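Phytase (Citrobacter braakii, PDB 3ZHC) belongs to the phytases, enzymes with the alpha/beta core and helical additions of branch 2 of the histidine phosphatase superfamily. Local coordinates at residues N143-N148 / E307-I312; V107-D112 / I132-Q137; G153-N158 / P427-T432. The protein carries 2 engineered substitutions. All coordinates share one frame; numbering follows the deposited sequence. Where two conformers were deposited one is given.

From the N terminus, contact 2 closes first: strand 105-109 runs into helix 113-126, and the chain returns at 132-137 to lie beside it. The following loop supplies 143-148 to contact 1 and then 153-158 to contact 3. Their partners come much later, 307-312 from a hairpin and 427-432 from the C-terminal tail, so contacts 1 and 3 cross along the chain, whereas contact 2 is in series with both. R309 and P145 of contact 1 pack on V431 of contact 3, and Y310 and F147 reach contact 2. Sheet edge, hairpin and tail are thereby tied to one loop.

Contact 1 (N143-N148 / E307-I312); sequences NDPLFN and ENRYGI
Charge and hydrogen bonding at D144 dominate this contact. Its CG stands anti to the backbone N (chi1 -172°), which sends the carboxylate toward the 307-312 turn. R309 grips it end-on, with both terminal nitrogens on the same oxygen: NH2 lies 3.1 Å from D144 OD1 and meets the syn lone pair of that oxygen, while NH1, 3.2 Å from D144 OD1, comes from above the carboxylate plane. The oxygen is close to the guanidinium plane, yet the two flat groups are 75° apart, so this is not the side-by-side pairing of two oxygens with two nitrogens. The other oxygen is taken by Y310, tip to tip, whose OH donates to D144 OD2 over 2.7 Å, again on the syn side. A carboxylate suits the place because its two oxygens can serve two side chains, one each, and the arginine and hydroxyl would favour its charged form.

Backbone motifs fix both partners. D144 OD1 also accepts from L146 N, 3.2 Å away, closing an Asx turn; P145, with its restricted phi, suits the middle of that turn. Across the contact, strands 305-307 and 312-314 form a hairpin whose turn ends in a G1 beta bulge, with G311 and I312 both facing E307. G311 takes a positive phi of 80°, easiest for glycine. E307 OE2 accepts from R309 N at 2.7 Å, holding the turn from within.

Apolar packing lies beside the polar cluster. L146 crosses Y310 obliquely, with CD2 4.2 Å from Y310 CZ, and its CB lies against the guanidinium, 3.4 Å from R309 NH2. The leucine also offers an apolar surface to P291 and L292 of helix 282-301 and to I108. The proline ring meets R309 NH1 tip to tip, and V431 touches the same arginine.

Contact 2 (V107-D112 / I132-Q137); sequences VIADTD and IQVHYQ. With FMT (formic acid), chain T.
The imidazole of H135 carries Q133 CD over one face, 3.3 Å above the ring plane and offset toward the rim. At its edge lie V107 O, 3.4 Å from H135 CD2, and a formic acid molecule, probably from the crystallisation liquor, which accepts a nearly straight bond (169°) from H135 NE2 through O2 at 2.8 Å. The pairing belongs to a beta-alpha-beta unit: strand 105-109, helix 113-126, then the short strand 134-135 laid parallel to the first at the edge of the central sheet. H135 N gives to V107 O, from above the carbonyl plane, and A109 N gives to H135 O almost along the C=O axis, so both bonds flank I108 in the usual parallel pattern. On the helix side V107 and V134 lie side by side, and V134 CG1 also touches A109 CB at 3.8 Å; compact valine and alanine suit this surface, where both valines meet L123. Further on, D110 leaves the strand with OD2 bonded to H324 and OD1 accepting from T111 N. Beyond the last direct bond a water takes over, donating to A109 O at 2.7 Å and accepting from Q137 N at 2.8 Å.

Contact 3 (G153-N158 / P427-T432); sequences GKCSFN and PECAVT
Different first torsions bring the two sulfurs together. In C155, SG stands anti to the backbone N (chi1 177°), whereas in C429 it is anti to the carbonyl carbon (chi1 -61°). The sulfurs join at 2.1 Å, C155 SG to C429 SG, with a torsion of 82° about the S-S bond, near the relaxed value for a right-handed disulfide. The two backbones are thus drawn close, with C155 CA only 4.7 Å from C429 CA, and both cysteines are buried although their neighbours are largely exposed.

K154, modelled in two conformers, in one of them works beside this covalent link. Its chain bends at chi3 and curls over the tail, so that CB rests 3.4 Å from E428 O and NZ arrives 2.7 Å from A430 O, to which it donates from above the carbonyl plane. The ammonium also gives to a water at 2.9 Å from K154 NZ, and that water donates in turn to P427 O. A long, flexible lysine suits this place: its methylenes line the tail while its tip reaches the carbonyl of A430, just past the 3-10 segment 427-429, and through the water that of P427. T432 CG2 lies 3.9 Å from K154 NZ, a looser neighbour.

Helix 282-301 backs the arrangement, with S287 against C429 and P291 against V431, and V284 and R288 against F157. The whole is a long-range disulfide cross-link, fastening the C-terminal tail beyond helix 414-424 to the loop that leads into helix 159-169, two regions 269 residues apart in sequence.

Contact 1 (N143-N148 / E307-I312)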
ATOM      1  N   ASN B 143     -10.742  -6.610  34.655  1.00 33.56           N
ATOM      2  CA  ASN B 143      -9.801  -6.309  33.541  1.00 32.62           C
ATOM      3  C   ASN B 143      -8.395  -5.939  34.019  1.00 31.49           C
ATOM      4  O   ASN B 143      -8.229  -5.385  35.112  1.00 31.48           O
ATOM      5  CB  ASN B 143     -10.350  -5.199  32.619  1.00 32.72           C
ATOM      6  CG  ASN B 143     -10.171  -3.793  33.190  1.00 33.07           C
ATOM      7  OD1 ASN B 143     -10.766  -3.433  34.223  1.00 33.80           O
ATOM      8  ND2 ASN B 143      -9.348  -2.985  32.512  1.00 32.94           N
ATOM      9  N   ASP B 144      -7.393  -6.253  33.187  1.00 30.05           N
ATOM     10  CA  ASP B 144      -6.001  -5.907  33.462  1.00 28.98           C
ATOM     11  C   ASP B 144      -5.724  -4.554  32.783  1.00 28.17           C
ATOM     12  O   ASP B 144      -5.707  -4.494  31.558  1.00 28.00           O
ATOM     13  CB  ASP B 144      -5.049  -6.994  32.953  1.00 28.76           C
ATOM     14  CG  ASP B 144      -3.591  -6.768  33.387  1.00 28.13           C
ATOM     15  OD1 ASP B 144      -3.184  -5.613  33.664  1.00 27.46           O
ATOM     16  OD2 ASP B 144      -2.853  -7.752  33.444  1.00 26.81           O
ATOM     17  N   PRO B 145      -5.494  -3.467  33.581  1.00 27.23           N
ATOM     18  CA  PRO B 145      -5.286  -2.109  33.007  1.00 26.65           C
ATOM     19  C   PRO B 145      -4.039  -1.920  32.112  1.00 26.07           C
ATOM     20  O   PRO B 145      -3.986  -0.952  31.366  1.00 25.94           O
ATOM     21  CB  PRO B 145      -5.193  -1.208  34.259  1.00 26.66           C
ATOM     22  CG  PRO B 145      -4.795  -2.110  35.345  1.00 26.92           C
ATOM     23  CD  PRO B 145      -5.382  -3.444  35.053  1.00 27.17           C
ATOM     24  N   LEU B 146      -3.055  -2.824  32.193  1.00 25.44           N
ATOM     25  CA  LEU B 146      -1.886  -2.797  31.282  1.00 25.03           C
ATOM     26  C   LEU B 146      -2.316  -2.882  29.823  1.00 24.67           C
ATOM     27  O   LEU B 146      -1.714  -2.253  28.960  1.00 24.48           O
ATOM     28  CB  LEU B 146      -0.911  -3.948  31.587  1.00 24.92           C
ATOM     29  CG  LEU B 146       0.366  -4.084  30.741  1.00 24.92           C
ATOM     30  CD1 LEU B 146       1.254  -2.873  30.955  1.00 24.46           C
ATOM     31  CD2 LEU B 146       1.117  -5.374  31.063  1.00 24.59           C
ATOM     32  N   PHE B 147      -3.365  -3.672  29.576  1.00 24.36           N
ATOM     33  CA  PHE B 147      -3.921  -3.883  28.241  1.00 24.15           C
ATOM     34  C   PHE B 147      -5.103  -2.970  27.918  1.00 24.41           C
ATOM     35  O   PHE B 147      -5.366  -2.726  26.752  1.00 24.21           O
ATOM     36  CB  PHE B 147      -4.327  -5.352  28.088  1.00 23.90           C
ATOM     37  CG  PHE B 147      -3.191  -6.299  28.314  1.00 22.84           C
ATOM     38  CD1 PHE B 147      -2.340  -6.651  27.263  1.00 21.78           C
ATOM     39  CD2 PHE B 147      -2.949  -6.837  29.590  1.00 21.84           C
ATOM     40  CE1 PHE B 147      -1.255  -7.544  27.473  1.00 21.38           C
ATOM     41  CE2 PHE B 147      -1.876  -7.720  29.811  1.00 21.53           C
ATOM     42  CZ  PHE B 147      -1.027  -8.075  28.742  1.00 21.05           C
ATOM     43  N   ASN B 148      -5.812  -2.474  28.952  1.00 24.82           N
ATOM     44  CA  ASN B 148      -7.008  -1.621  28.783  1.00 25.21           C
ATOM     45  C   ASN B 148      -7.078  -0.494  29.848  1.00 25.18           C
ATOM     46  O   ASN B 148      -7.940  -0.534  30.740  1.00 25.05           O
ATOM     47  CB  ASN B 148      -8.303  -2.476  28.865  1.00 25.38           C
ATOM     48  CG  ASN B 148      -8.335  -3.626  27.870  1.00 26.36           C
ATOM     49  OD1 ASN B 148      -8.476  -3.415  26.652  1.00 28.13           O
ATOM     50  ND2 ASN B 148      -8.216  -4.890  28.393  1.00 27.45           N
ATOM     51  N   GLU B 307       8.847  -5.694  39.462  1.00 34.66           N
ATOM     52  CA  GLU B 307       7.512  -5.392  38.921  1.00 34.75           C
ATOM     53  C   GLU B 307       6.493  -5.726  40.013  1.00 34.62           C
ATOM     54  O   GLU B 307       6.362  -6.870  40.425  1.00 34.70           O
ATOM     55  CB  GLU B 307       7.252  -6.141  37.580  1.00 34.87           C
ATOM     56  CG  GLU B 307       5.795  -6.361  37.184  1.00 35.25           C
ATOM     57  CD  GLU B 307       4.948  -5.121  37.259  1.00 35.86           C
ATOM     58  OE1 GLU B 307       5.433  -4.020  36.925  1.00 37.10           O
ATOM     59  OE2 GLU B 307       3.786  -5.244  37.656  1.00 36.35           O
ATOM     60  N   ASN B 308       5.780  -4.701  40.451  1.00 34.47           N
ATOM     61  CA  ASN B 308       4.919  -4.768  41.637  1.00 34.31           C
ATOM     62  C   ASN B 308       3.603  -5.553  41.468  1.00 33.85           C
ATOM     63  O   ASN B 308       3.160  -6.207  42.419  1.00 33.99           O
ATOM     64  CB  ASN B 308       4.604  -3.329  42.127  1.00 34.47           C
ATOM     65  CG  ASN B 308       5.877  -2.434  42.225  1.00 35.25           C
ATOM     66  OD1 ASN B 308       6.869  -2.800  42.879  1.00 36.30           O
ATOM     67  ND2 ASN B 308       5.839  -1.264  41.561  1.00 35.95           N
ATOM     68  N   ARG B 309       2.987  -5.492  40.273  1.00 33.19           N
ATOM     69  CA  ARG B 309       1.639  -6.142  40.034  1.00 32.62           C
ATOM     70  C   ARG B 309       1.675  -7.629  39.709  1.00 32.05           C
ATOM     71  O   ARG B 309       0.712  -8.340  40.005  1.00 32.06           O
ATOM     72  CB  ARG B 309       0.855  -5.408  38.940  1.00 32.65           C
ATOM     73  CG  ARG B 309       0.700  -3.931  39.211  1.00 32.50           C
ATOM     74  CD  ARG B 309      -0.317  -3.263  38.309  1.00 32.43           C
ATOM     75  NE  ARG B 309      -0.109  -3.594  36.908  1.00 32.41           N
ATOM     76  CZ  ARG B 309      -0.925  -4.313  36.121  1.00 32.14           C
ATOM     77  NH1 ARG B 309      -2.100  -4.825  36.545  1.00 32.07           N
ATOM     78  NH2 ARG B 309      -0.559  -4.516  34.871  1.00 32.33           N
ATOM     79  N   TYR B 310       2.773  -8.085  39.092  1.00 31.36           N
ATOM     80  CA  TYR B 310       2.982  -9.507  38.745  1.00 30.77           C
ATOM     81  C   TYR B 310       4.071 -10.197  39.603  1.00 30.38           C
ATOM     82  O   TYR B 310       4.047 -11.410  39.745  1.00 30.44           O
ATOM     83  CB  TYR B 310       3.334  -9.651  37.248  1.00 30.62           C
ATOM     84  CG  TYR B 310       2.356  -8.944  36.325  1.00 30.22           C
ATOM     85  CD1 TYR B 310       1.121  -9.512  36.010  1.00 29.88           C
ATOM     86  CD2 TYR B 310       2.667  -7.697  35.769  1.00 29.99           C
ATOM     87  CE1 TYR B 310       0.201  -8.842  35.145  1.00 29.74           C
ATOM     88  CE2 TYR B 310       1.767  -7.022  34.913  1.00 29.78           C
ATOM     89  CZ  TYR B 310       0.546  -7.597  34.609  1.00 29.54           C
ATOM     90  OH  TYR B 310      -0.305  -6.939  33.786  1.00 28.85           O
ATOM     91  N   GLY B 311       5.009  -9.426  40.164  1.00 29.87           N
ATOM     92  CA  GLY B 311       6.116  -9.986  40.965  1.00 29.47           C
ATOM     93  C   GLY B 311       7.238 -10.529  40.085  1.00 29.03           C
ATOM     94  O   GLY B 311       7.767 -11.611  40.350  1.00 29.06           O
ATOM     95  N   ILE B 312       7.587  -9.775  39.037  1.00 28.40           N
ATOM     96  CA  ILE B 312       8.661 -10.134  38.116  1.00 27.93           C
ATOM     97  C   ILE B 312       9.875  -9.305  38.480  1.00 27.57           C
ATOM     98  O   ILE B 312       9.770  -8.098  38.636  1.00 27.43           O
ATOM     99  CB  ILE B 312       8.259  -9.897  36.622  1.00 27.87           C
ATOM    100  CG1 ILE B 312       7.116 -10.839  36.221  1.00 27.86           C
ATOM    101  CG2 ILE B 312       9.452 -10.092  35.687  1.00 27.63           C
ATOM    102  CD1 ILE B 312       6.575 -10.599  34.837  1.00 27.74           C
TER

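Contact 2 (V107-D112 / I132-Q137)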
ATOM      1  N   VAL B 107       7.114 -14.002  31.370  1.00 18.95           N
ATOM      2  CA  VAL B 107       5.940 -13.871  30.490  1.00 18.23           C
ATOM      3  C   VAL B 107       4.772 -13.227  31.239  1.00 17.64           C
ATOM      4  O   VAL B 107       4.478 -13.601  32.368  1.00 17.67           O
ATOM      5  CB  VAL B 107       5.514 -15.228  29.900  1.00 18.22           C
ATOM      6  CG1 VAL B 107       4.183 -15.102  29.099  1.00 18.05           C
ATOM      7  CG2 VAL B 107       6.615 -15.779  29.026  1.00 17.99           C
ATOM      8  N   ILE B 108       4.133 -12.250  30.588  1.00 16.90           N
ATOM      9  CA  ILE B 108       2.927 -11.589  31.081  1.00 16.31           C
ATOM     10  C   ILE B 108       1.816 -11.812  30.067  1.00 15.94           C
ATOM     11  O   ILE B 108       2.043 -11.682  28.868  1.00 15.85           O
ATOM     12  CB  ILE B 108       3.119 -10.080  31.228  1.00 16.21           C
ATOM     13  CG1 ILE B 108       4.191  -9.764  32.283  1.00 15.82           C
ATOM     14  CG2 ILE B 108       1.785  -9.401  31.590  1.00 15.96           C
ATOM     15  CD1 ILE B 108       4.593  -8.319  32.308  1.00 15.36           C
ATOM     16  N   ALA B 109       0.621 -12.140  30.553  1.00 15.51           N
ATOM     17  CA  ALA B 109      -0.546 -12.325  29.708  1.00 15.21           C
ATOM     18  C   ALA B 109      -1.740 -11.575  30.269  1.00 14.85           C
ATOM     19  O   ALA B 109      -1.878 -11.416  31.514  1.00 14.84           O
ATOM     20  CB  ALA B 109      -0.875 -13.821  29.563  1.00 15.09           C
ATOM     21  N   ASP B 110      -2.612 -11.114  29.362  1.00 14.25           N
ATOM     22  CA  ASP B 110      -3.864 -10.510  29.744  1.00 14.02           C
ATOM     23  C   ASP B 110      -4.754 -11.674  30.316  1.00 13.97           C
ATOM     24  O   ASP B 110      -4.459 -12.849  30.097  1.00 13.45           O
ATOM     25  CB  ASP B 110      -4.491  -9.791  28.545  1.00 13.87           C
ATOM     26  CG  ASP B 110      -5.667  -8.896  28.911  1.00 13.85           C
ATOM     27  OD1 ASP B 110      -6.020  -8.723  30.119  1.00 14.28           O
ATOM     28  OD2 ASP B 110      -6.255  -8.355  27.975  1.00 13.70           O
ATOM     29  N   THR B 111      -5.825 -11.328  31.036  1.00 14.04           N
ATOM     30  CA  THR B 111      -6.656 -12.336  31.761  1.00 14.24           C
ATOM     31  C   THR B 111      -7.493 -13.291  30.873  1.00 14.20           C
ATOM     32  O   THR B 111      -8.074 -14.251  31.387  1.00 14.27           O
ATOM     33  CB  THR B 111      -7.580 -11.642  32.772  1.00 14.23           C
ATOM     34  OG1 THR B 111      -8.403 -10.702  32.089  1.00 14.68           O
ATOM     35  CG2 THR B 111      -6.751 -10.899  33.817  1.00 14.38           C
ATOM     36  N   ASP B 112      -7.551 -13.041  29.562  1.00 14.17           N
ATOM     37  CA  ASP B 112      -8.321 -13.900  28.669  1.00 14.07           C
ATOM     38  C   ASP B 112      -7.604 -15.211  28.442  1.00 13.90           C
ATOM     39  O   ASP B 112      -6.361 -15.278  28.515  1.00 13.81           O
ATOM     40  CB  ASP B 112      -8.577 -13.214  27.326  1.00 14.16           C
ATOM     41  CG  ASP B 112      -9.408 -11.933  27.466  1.00 14.63           C
ATOM     42  OD1 ASP B 112     -10.260 -11.834  28.380  1.00 15.76           O
ATOM     43  OD2 ASP B 112      -9.205 -11.032  26.670  1.00 15.21           O
ATOM     44  N   ILE B 132       8.338 -22.527  33.014  1.00 23.67           N
ATOM     45  CA  ILE B 132       8.379 -21.061  33.179  1.00 23.33           C
ATOM     46  C   ILE B 132       6.928 -20.550  33.356  1.00 23.12           C
ATOM     47  O   ILE B 132       6.043 -20.920  32.604  1.00 23.03           O
ATOM     48  CB  ILE B 132       9.076 -20.345  32.008  1.00 23.33           C
ATOM     49  CG1 ILE B 132      10.559 -20.745  31.949  1.00 23.29           C
ATOM     50  CG2 ILE B 132       8.939 -18.833  32.140  1.00 22.99           C
ATOM     51  CD1 ILE B 132      11.314 -20.148  30.788  1.00 23.19           C
ATOM     52  N   GLN B 133       6.725 -19.705  34.355  1.00 22.96           N
ATOM     53  CA  GLN B 133       5.410 -19.168  34.687  1.00 22.81           C
ATOM     54  C   GLN B 133       4.858 -18.152  33.660  1.00 22.62           C
ATOM     55  O   GLN B 133       5.616 -17.370  33.079  1.00 22.41           O
ATOM     56  CB  GLN B 133       5.469 -18.502  36.071  1.00 22.78           C
ATOM     57  CG  GLN B 133       4.148 -17.809  36.540  1.00 23.07           C
ATOM     58  CD  GLN B 133       4.176 -17.359  37.992  1.00 23.17           C
ATOM     59  OE1 GLN B 133       3.237 -16.729  38.466  1.00 23.57           O
ATOM     60  NE2 GLN B 133       5.249 -17.677  38.699  1.00 23.71           N
ATOM     61  N   VAL B 134       3.530 -18.198  33.470  1.00 22.46           N
ATOM     62  CA  VAL B 134       2.789 -17.226  32.700  1.00 22.45           C
ATOM     63  C   VAL B 134       2.094 -16.367  33.742  1.00 22.56           C
ATOM     64  O   VAL B 134       1.180 -16.839  34.417  1.00 22.31           O
ATOM     65  CB  VAL B 134       1.749 -17.881  31.743  1.00 22.46           C
ATOM     66  CG1 VAL B 134       0.944 -16.811  30.997  1.00 22.19           C
ATOM     67  CG2 VAL B 134       2.430 -18.827  30.752  1.00 22.30           C
ATOM     68  N   HIS B 135       2.536 -15.109  33.891  1.00 22.80           N
ATOM     69  CA  HIS B 135       1.917 -14.185  34.852  1.00 23.06           C
ATOM     70  C   HIS B 135       0.652 -13.552  34.271  1.00 23.53           C
ATOM     71  O   HIS B 135       0.576 -13.267  33.062  1.00 23.39           O
ATOM     72  CB  HIS B 135       2.888 -13.076  35.281  1.00 23.06           C
ATOM     73  CG  HIS B 135       4.081 -13.569  36.028  1.00 22.61           C
ATOM     74  ND1 HIS B 135       4.085 -13.738  37.393  1.00 22.43           N
ATOM     75  CD2 HIS B 135       5.308 -13.925  35.601  1.00 22.36           C
ATOM     76  CE1 HIS B 135       5.268 -14.180  37.772  1.00 22.49           C
ATOM     77  NE2 HIS B 135       6.030 -14.303  36.701  1.00 22.39           N
ATOM     78  N   TYR B 136      -0.327 -13.339  35.144  1.00 24.13           N
ATOM     79  CA  TYR B 136      -1.602 -12.694  34.802  1.00 24.74           C
ATOM     80  C   TYR B 136      -2.342 -12.354  36.086  1.00 25.75           C
ATOM     81  O   TYR B 136      -2.087 -12.973  37.118  1.00 25.56           O
ATOM     82  CB  TYR B 136      -2.486 -13.603  33.905  1.00 24.56           C
ATOM     83  CG  TYR B 136      -2.751 -14.993  34.495  1.00 23.56           C
ATOM     84  CD1 TYR B 136      -1.849 -16.031  34.292  1.00 22.69           C
ATOM     85  CD2 TYR B 136      -3.902 -15.257  35.258  1.00 22.36           C
ATOM     86  CE1 TYR B 136      -2.070 -17.316  34.828  1.00 22.18           C
ATOM     87  CE2 TYR B 136      -4.135 -16.540  35.801  1.00 22.10           C
ATOM     88  CZ  TYR B 136      -3.203 -17.560  35.577  1.00 21.87           C
ATOM     89  OH  TYR B 136      -3.403 -18.796  36.084  1.00 21.17           O
ATOM     90  N   GLN B 137      -3.254 -11.378  36.022  1.00 27.03           N
ATOM     91  CA  GLN B 137      -4.069 -11.012  37.190  1.00 28.25           C
ATOM     92  C   GLN B 137      -4.982 -12.181  37.511  1.00 29.15           C
ATOM     93  O   GLN B 137      -5.630 -12.703  36.623  1.00 29.07           O
ATOM     94  CB  GLN B 137      -4.895  -9.724  36.950  1.00 28.38           C
ATOM     95  CG  GLN B 137      -4.059  -8.472  36.648  1.00 29.04           C
ATOM     96  CD  GLN B 137      -3.099  -8.098  37.782  1.00 29.96           C
ATOM     97  OE1 GLN B 137      -1.878  -8.097  37.602  1.00 30.81           O
ATOM     98  NE2 GLN B 137      -3.649  -7.792  38.948  1.00 30.62           N
TER
HETATM   99  C   FMT T1418       9.695 -15.326  36.363  1.00 47.43           C
HETATM  100  O1  FMT T1418       9.783 -16.025  35.337  1.00 47.44           O
HETATM  101  O2  FMT T1418       8.659 -15.212  37.027  1.00 47.40           O
HETATM  102  O   HOH W   1       7.347 -15.451  33.733  1.00 17.34           O
HETATM  103  O   HOH W   2      -3.412 -10.263  33.439  1.00 14.56           O

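Contact 3 (G153-N158 / P427-T432)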
ATOM      1  N   GLY B 153     -10.444   4.932  36.312  1.00 29.76           N
ATOM      2  CA  GLY B 153     -11.064   6.230  36.623  1.00 29.68           C
ATOM      3  C   GLY B 153     -10.124   7.377  36.251  1.00 29.50           C
ATOM      4  O   GLY B 153     -10.559   8.359  35.632  1.00 29.66           O
ATOM      5  N   LYS B 154      -8.828   7.232  36.628  1.00 29.27           N
ATOM      6  CA  LYS B 154      -7.770   8.236  36.314  0.50 29.08           C
ATOM      7  C   LYS B 154      -7.611   8.541  34.820  1.00 28.86           C
ATOM      8  O   LYS B 154      -7.222   9.670  34.448  1.00 28.97           O
ATOM      9  CB  LYS B 154      -6.392   7.767  36.793  0.50 29.17           C
ATOM     10  CG  LYS B 154      -6.201   7.582  38.262  0.50 29.17           C
ATOM     11  CD  LYS B 154      -4.750   7.275  38.493  0.50 29.23           C
ATOM     12  CE  LYS B 154      -4.240   6.323  37.408  0.50 29.20           C
ATOM     13  NZ  LYS B 154      -2.775   6.143  37.438  0.50 29.10           N
ATOM     14  N   CYS B 155      -7.899   7.532  33.968  1.00 28.22           N
ATOM     15  CA  CYS B 155      -7.722   7.624  32.507  1.00 27.55           C
ATOM     16  C   CYS B 155      -9.037   7.550  31.676  1.00 27.03           C
ATOM     17  O   CYS B 155      -9.651   6.481  31.546  1.00 27.01           O
ATOM     18  CB  CYS B 155      -6.761   6.518  32.108  1.00 27.54           C
ATOM     19  SG  CYS B 155      -6.410   6.305  30.412  1.00 27.32           S
ATOM     20  N   SER B 156      -9.439   8.705  31.123  1.00 26.24           N
ATOM     21  CA  SER B 156     -10.605   8.825  30.237  1.00 25.74           C
ATOM     22  C   SER B 156     -10.278   9.652  28.998  1.00 25.02           C
ATOM     23  O   SER B 156      -9.408  10.515  29.030  1.00 25.01           O
ATOM     24  CB  SER B 156     -11.797   9.460  30.976  1.00 25.74           C
ATOM     25  OG  SER B 156     -12.482   8.487  31.751  1.00 26.32           O
ATOM     26  N   PHE B 157     -10.988   9.378  27.914  1.00 24.21           N
ATOM     27  CA  PHE B 157     -10.853  10.140  26.690  1.00 23.63           C
ATOM     28  C   PHE B 157     -11.600  11.454  26.787  1.00 23.21           C
ATOM     29  O   PHE B 157     -12.662  11.493  27.390  1.00 23.16           O
ATOM     30  CB  PHE B 157     -11.522   9.422  25.495  1.00 23.46           C
ATOM     31  CG  PHE B 157     -10.912   8.101  25.102  1.00 22.96           C
ATOM     32  CD1 PHE B 157      -9.543   7.981  24.851  1.00 22.57           C
ATOM     33  CD2 PHE B 157     -11.725   6.967  24.935  1.00 22.58           C
ATOM     34  CE1 PHE B 157      -8.983   6.747  24.466  1.00 22.12           C
ATOM     35  CE2 PHE B 157     -11.165   5.726  24.546  1.00 22.59           C
ATOM     36  CZ  PHE B 157      -9.798   5.625  24.313  1.00 22.32           C
ATOM     37  N   ASN B 158     -11.042  12.526  26.204  1.00 22.90           N
ATOM     38  CA  ASN B 158     -11.819  13.751  25.986  0.50 22.78           C
ATOM     39  C   ASN B 158     -12.636  13.384  24.759  1.00 22.67           C
ATOM     40  O   ASN B 158     -12.132  13.414  23.618  1.00 22.63           O
ATOM     41  CB  ASN B 158     -10.973  15.002  25.770  0.50 22.74           C
ATOM     42  CG  ASN B 158     -11.842  16.302  25.652  0.50 22.80           C
ATOM     43  OD1 ASN B 158     -12.702  16.434  24.765  0.50 22.15           O
ATOM     44  ND2 ASN B 158     -11.600  17.250  26.555  0.50 23.07           N
ATOM     45  N   PRO B 427       0.410  10.713  31.121  1.00 23.66           N
ATOM     46  CA  PRO B 427       0.675  10.390  32.563  1.00 24.06           C
ATOM     47  C   PRO B 427      -0.565   9.939  33.372  1.00 24.59           C
ATOM     48  O   PRO B 427      -0.441   9.113  34.296  1.00 24.60           O
ATOM     49  CB  PRO B 427       1.290  11.697  33.116  1.00 23.98           C
ATOM     50  CG  PRO B 427       0.921  12.735  32.166  1.00 23.86           C
ATOM     51  CD  PRO B 427       0.779  12.105  30.813  1.00 23.67           C
ATOM     52  N   GLU B 428      -1.737  10.461  33.007  1.00 25.28           N
ATOM     53  CA  GLU B 428      -3.005  10.066  33.636  1.00 25.85           C
ATOM     54  C   GLU B 428      -3.361   8.568  33.419  1.00 26.21           C
ATOM     55  O   GLU B 428      -4.101   7.992  34.224  1.00 26.31           O
ATOM     56  CB  GLU B 428      -4.169  10.940  33.126  1.00 25.99           C
ATOM     57  CG  GLU B 428      -4.122  12.435  33.565  1.00 26.63           C
ATOM     58  CD  GLU B 428      -3.190  13.346  32.708  1.00 27.32           C
ATOM     59  OE1 GLU B 428      -2.728  12.929  31.614  1.00 27.84           O
ATOM     60  OE2 GLU B 428      -2.934  14.488  33.145  1.00 28.31           O
ATOM     61  N   CYS B 429      -2.828   7.955  32.341  1.00 26.64           N
ATOM     62  CA  CYS B 429      -3.128   6.538  31.990  1.00 26.96           C
ATOM     63  C   CYS B 429      -2.117   5.517  32.498  1.00 27.44           C
ATOM     64  O   CYS B 429      -2.185   4.349  32.109  1.00 27.25           O
ATOM     65  CB  CYS B 429      -3.350   6.424  30.478  1.00 26.92           C
ATOM     66  SG  CYS B 429      -4.722   7.430  29.974  1.00 26.54           S
ATOM     67  N   ALA B 430      -1.191   5.952  33.371  1.00 28.11           N
ATOM     68  CA  ALA B 430      -0.192   5.061  33.961  1.00 28.63           C
ATOM     69  C   ALA B 430      -0.851   4.087  34.939  1.00 29.25           C
ATOM     70  O   ALA B 430      -1.876   4.411  35.551  1.00 29.17           O
ATOM     71  CB  ALA B 430       0.877   5.861  34.671  1.00 28.64           C
ATOM     72  N   VAL B 431      -0.256   2.898  35.071  1.00 30.04           N
ATOM     73  CA  VAL B 431      -0.728   1.877  36.006  1.00 30.70           C
ATOM     74  C   VAL B 431       0.193   1.904  37.225  1.00 31.40           C
ATOM     75  O   VAL B 431       1.297   1.374  37.180  1.00 31.59           O
ATOM     76  CB  VAL B 431      -0.761   0.492  35.361  1.00 30.67           C
ATOM     77  CG1 VAL B 431      -1.199  -0.557  36.380  1.00 30.82           C
ATOM     78  CG2 VAL B 431      -1.708   0.495  34.182  1.00 30.38           C
ATOM     79  N   THR B 432      -0.280   2.538  38.313  1.00 32.22           N
ATOM     80  CA  THR B 432       0.497   2.697  39.574  1.00 32.79           C
ATOM     81  C   THR B 432       0.095   1.694  40.692  1.00 33.19           C
ATOM     82  O   THR B 432       0.320   1.978  41.896  1.00 33.45           O
ATOM     83  CB  THR B 432       0.330   4.120  40.124  1.00 32.87           C
ATOM     84  OG1 THR B 432      -1.030   4.300  40.577  1.00 33.39           O
ATOM     85  CG2 THR B 432       0.675   5.175  39.045  1.00 32.86           C
TER
HETATM   86  O   HOH W   3      -2.091   8.891  37.076  1.00 49.90           O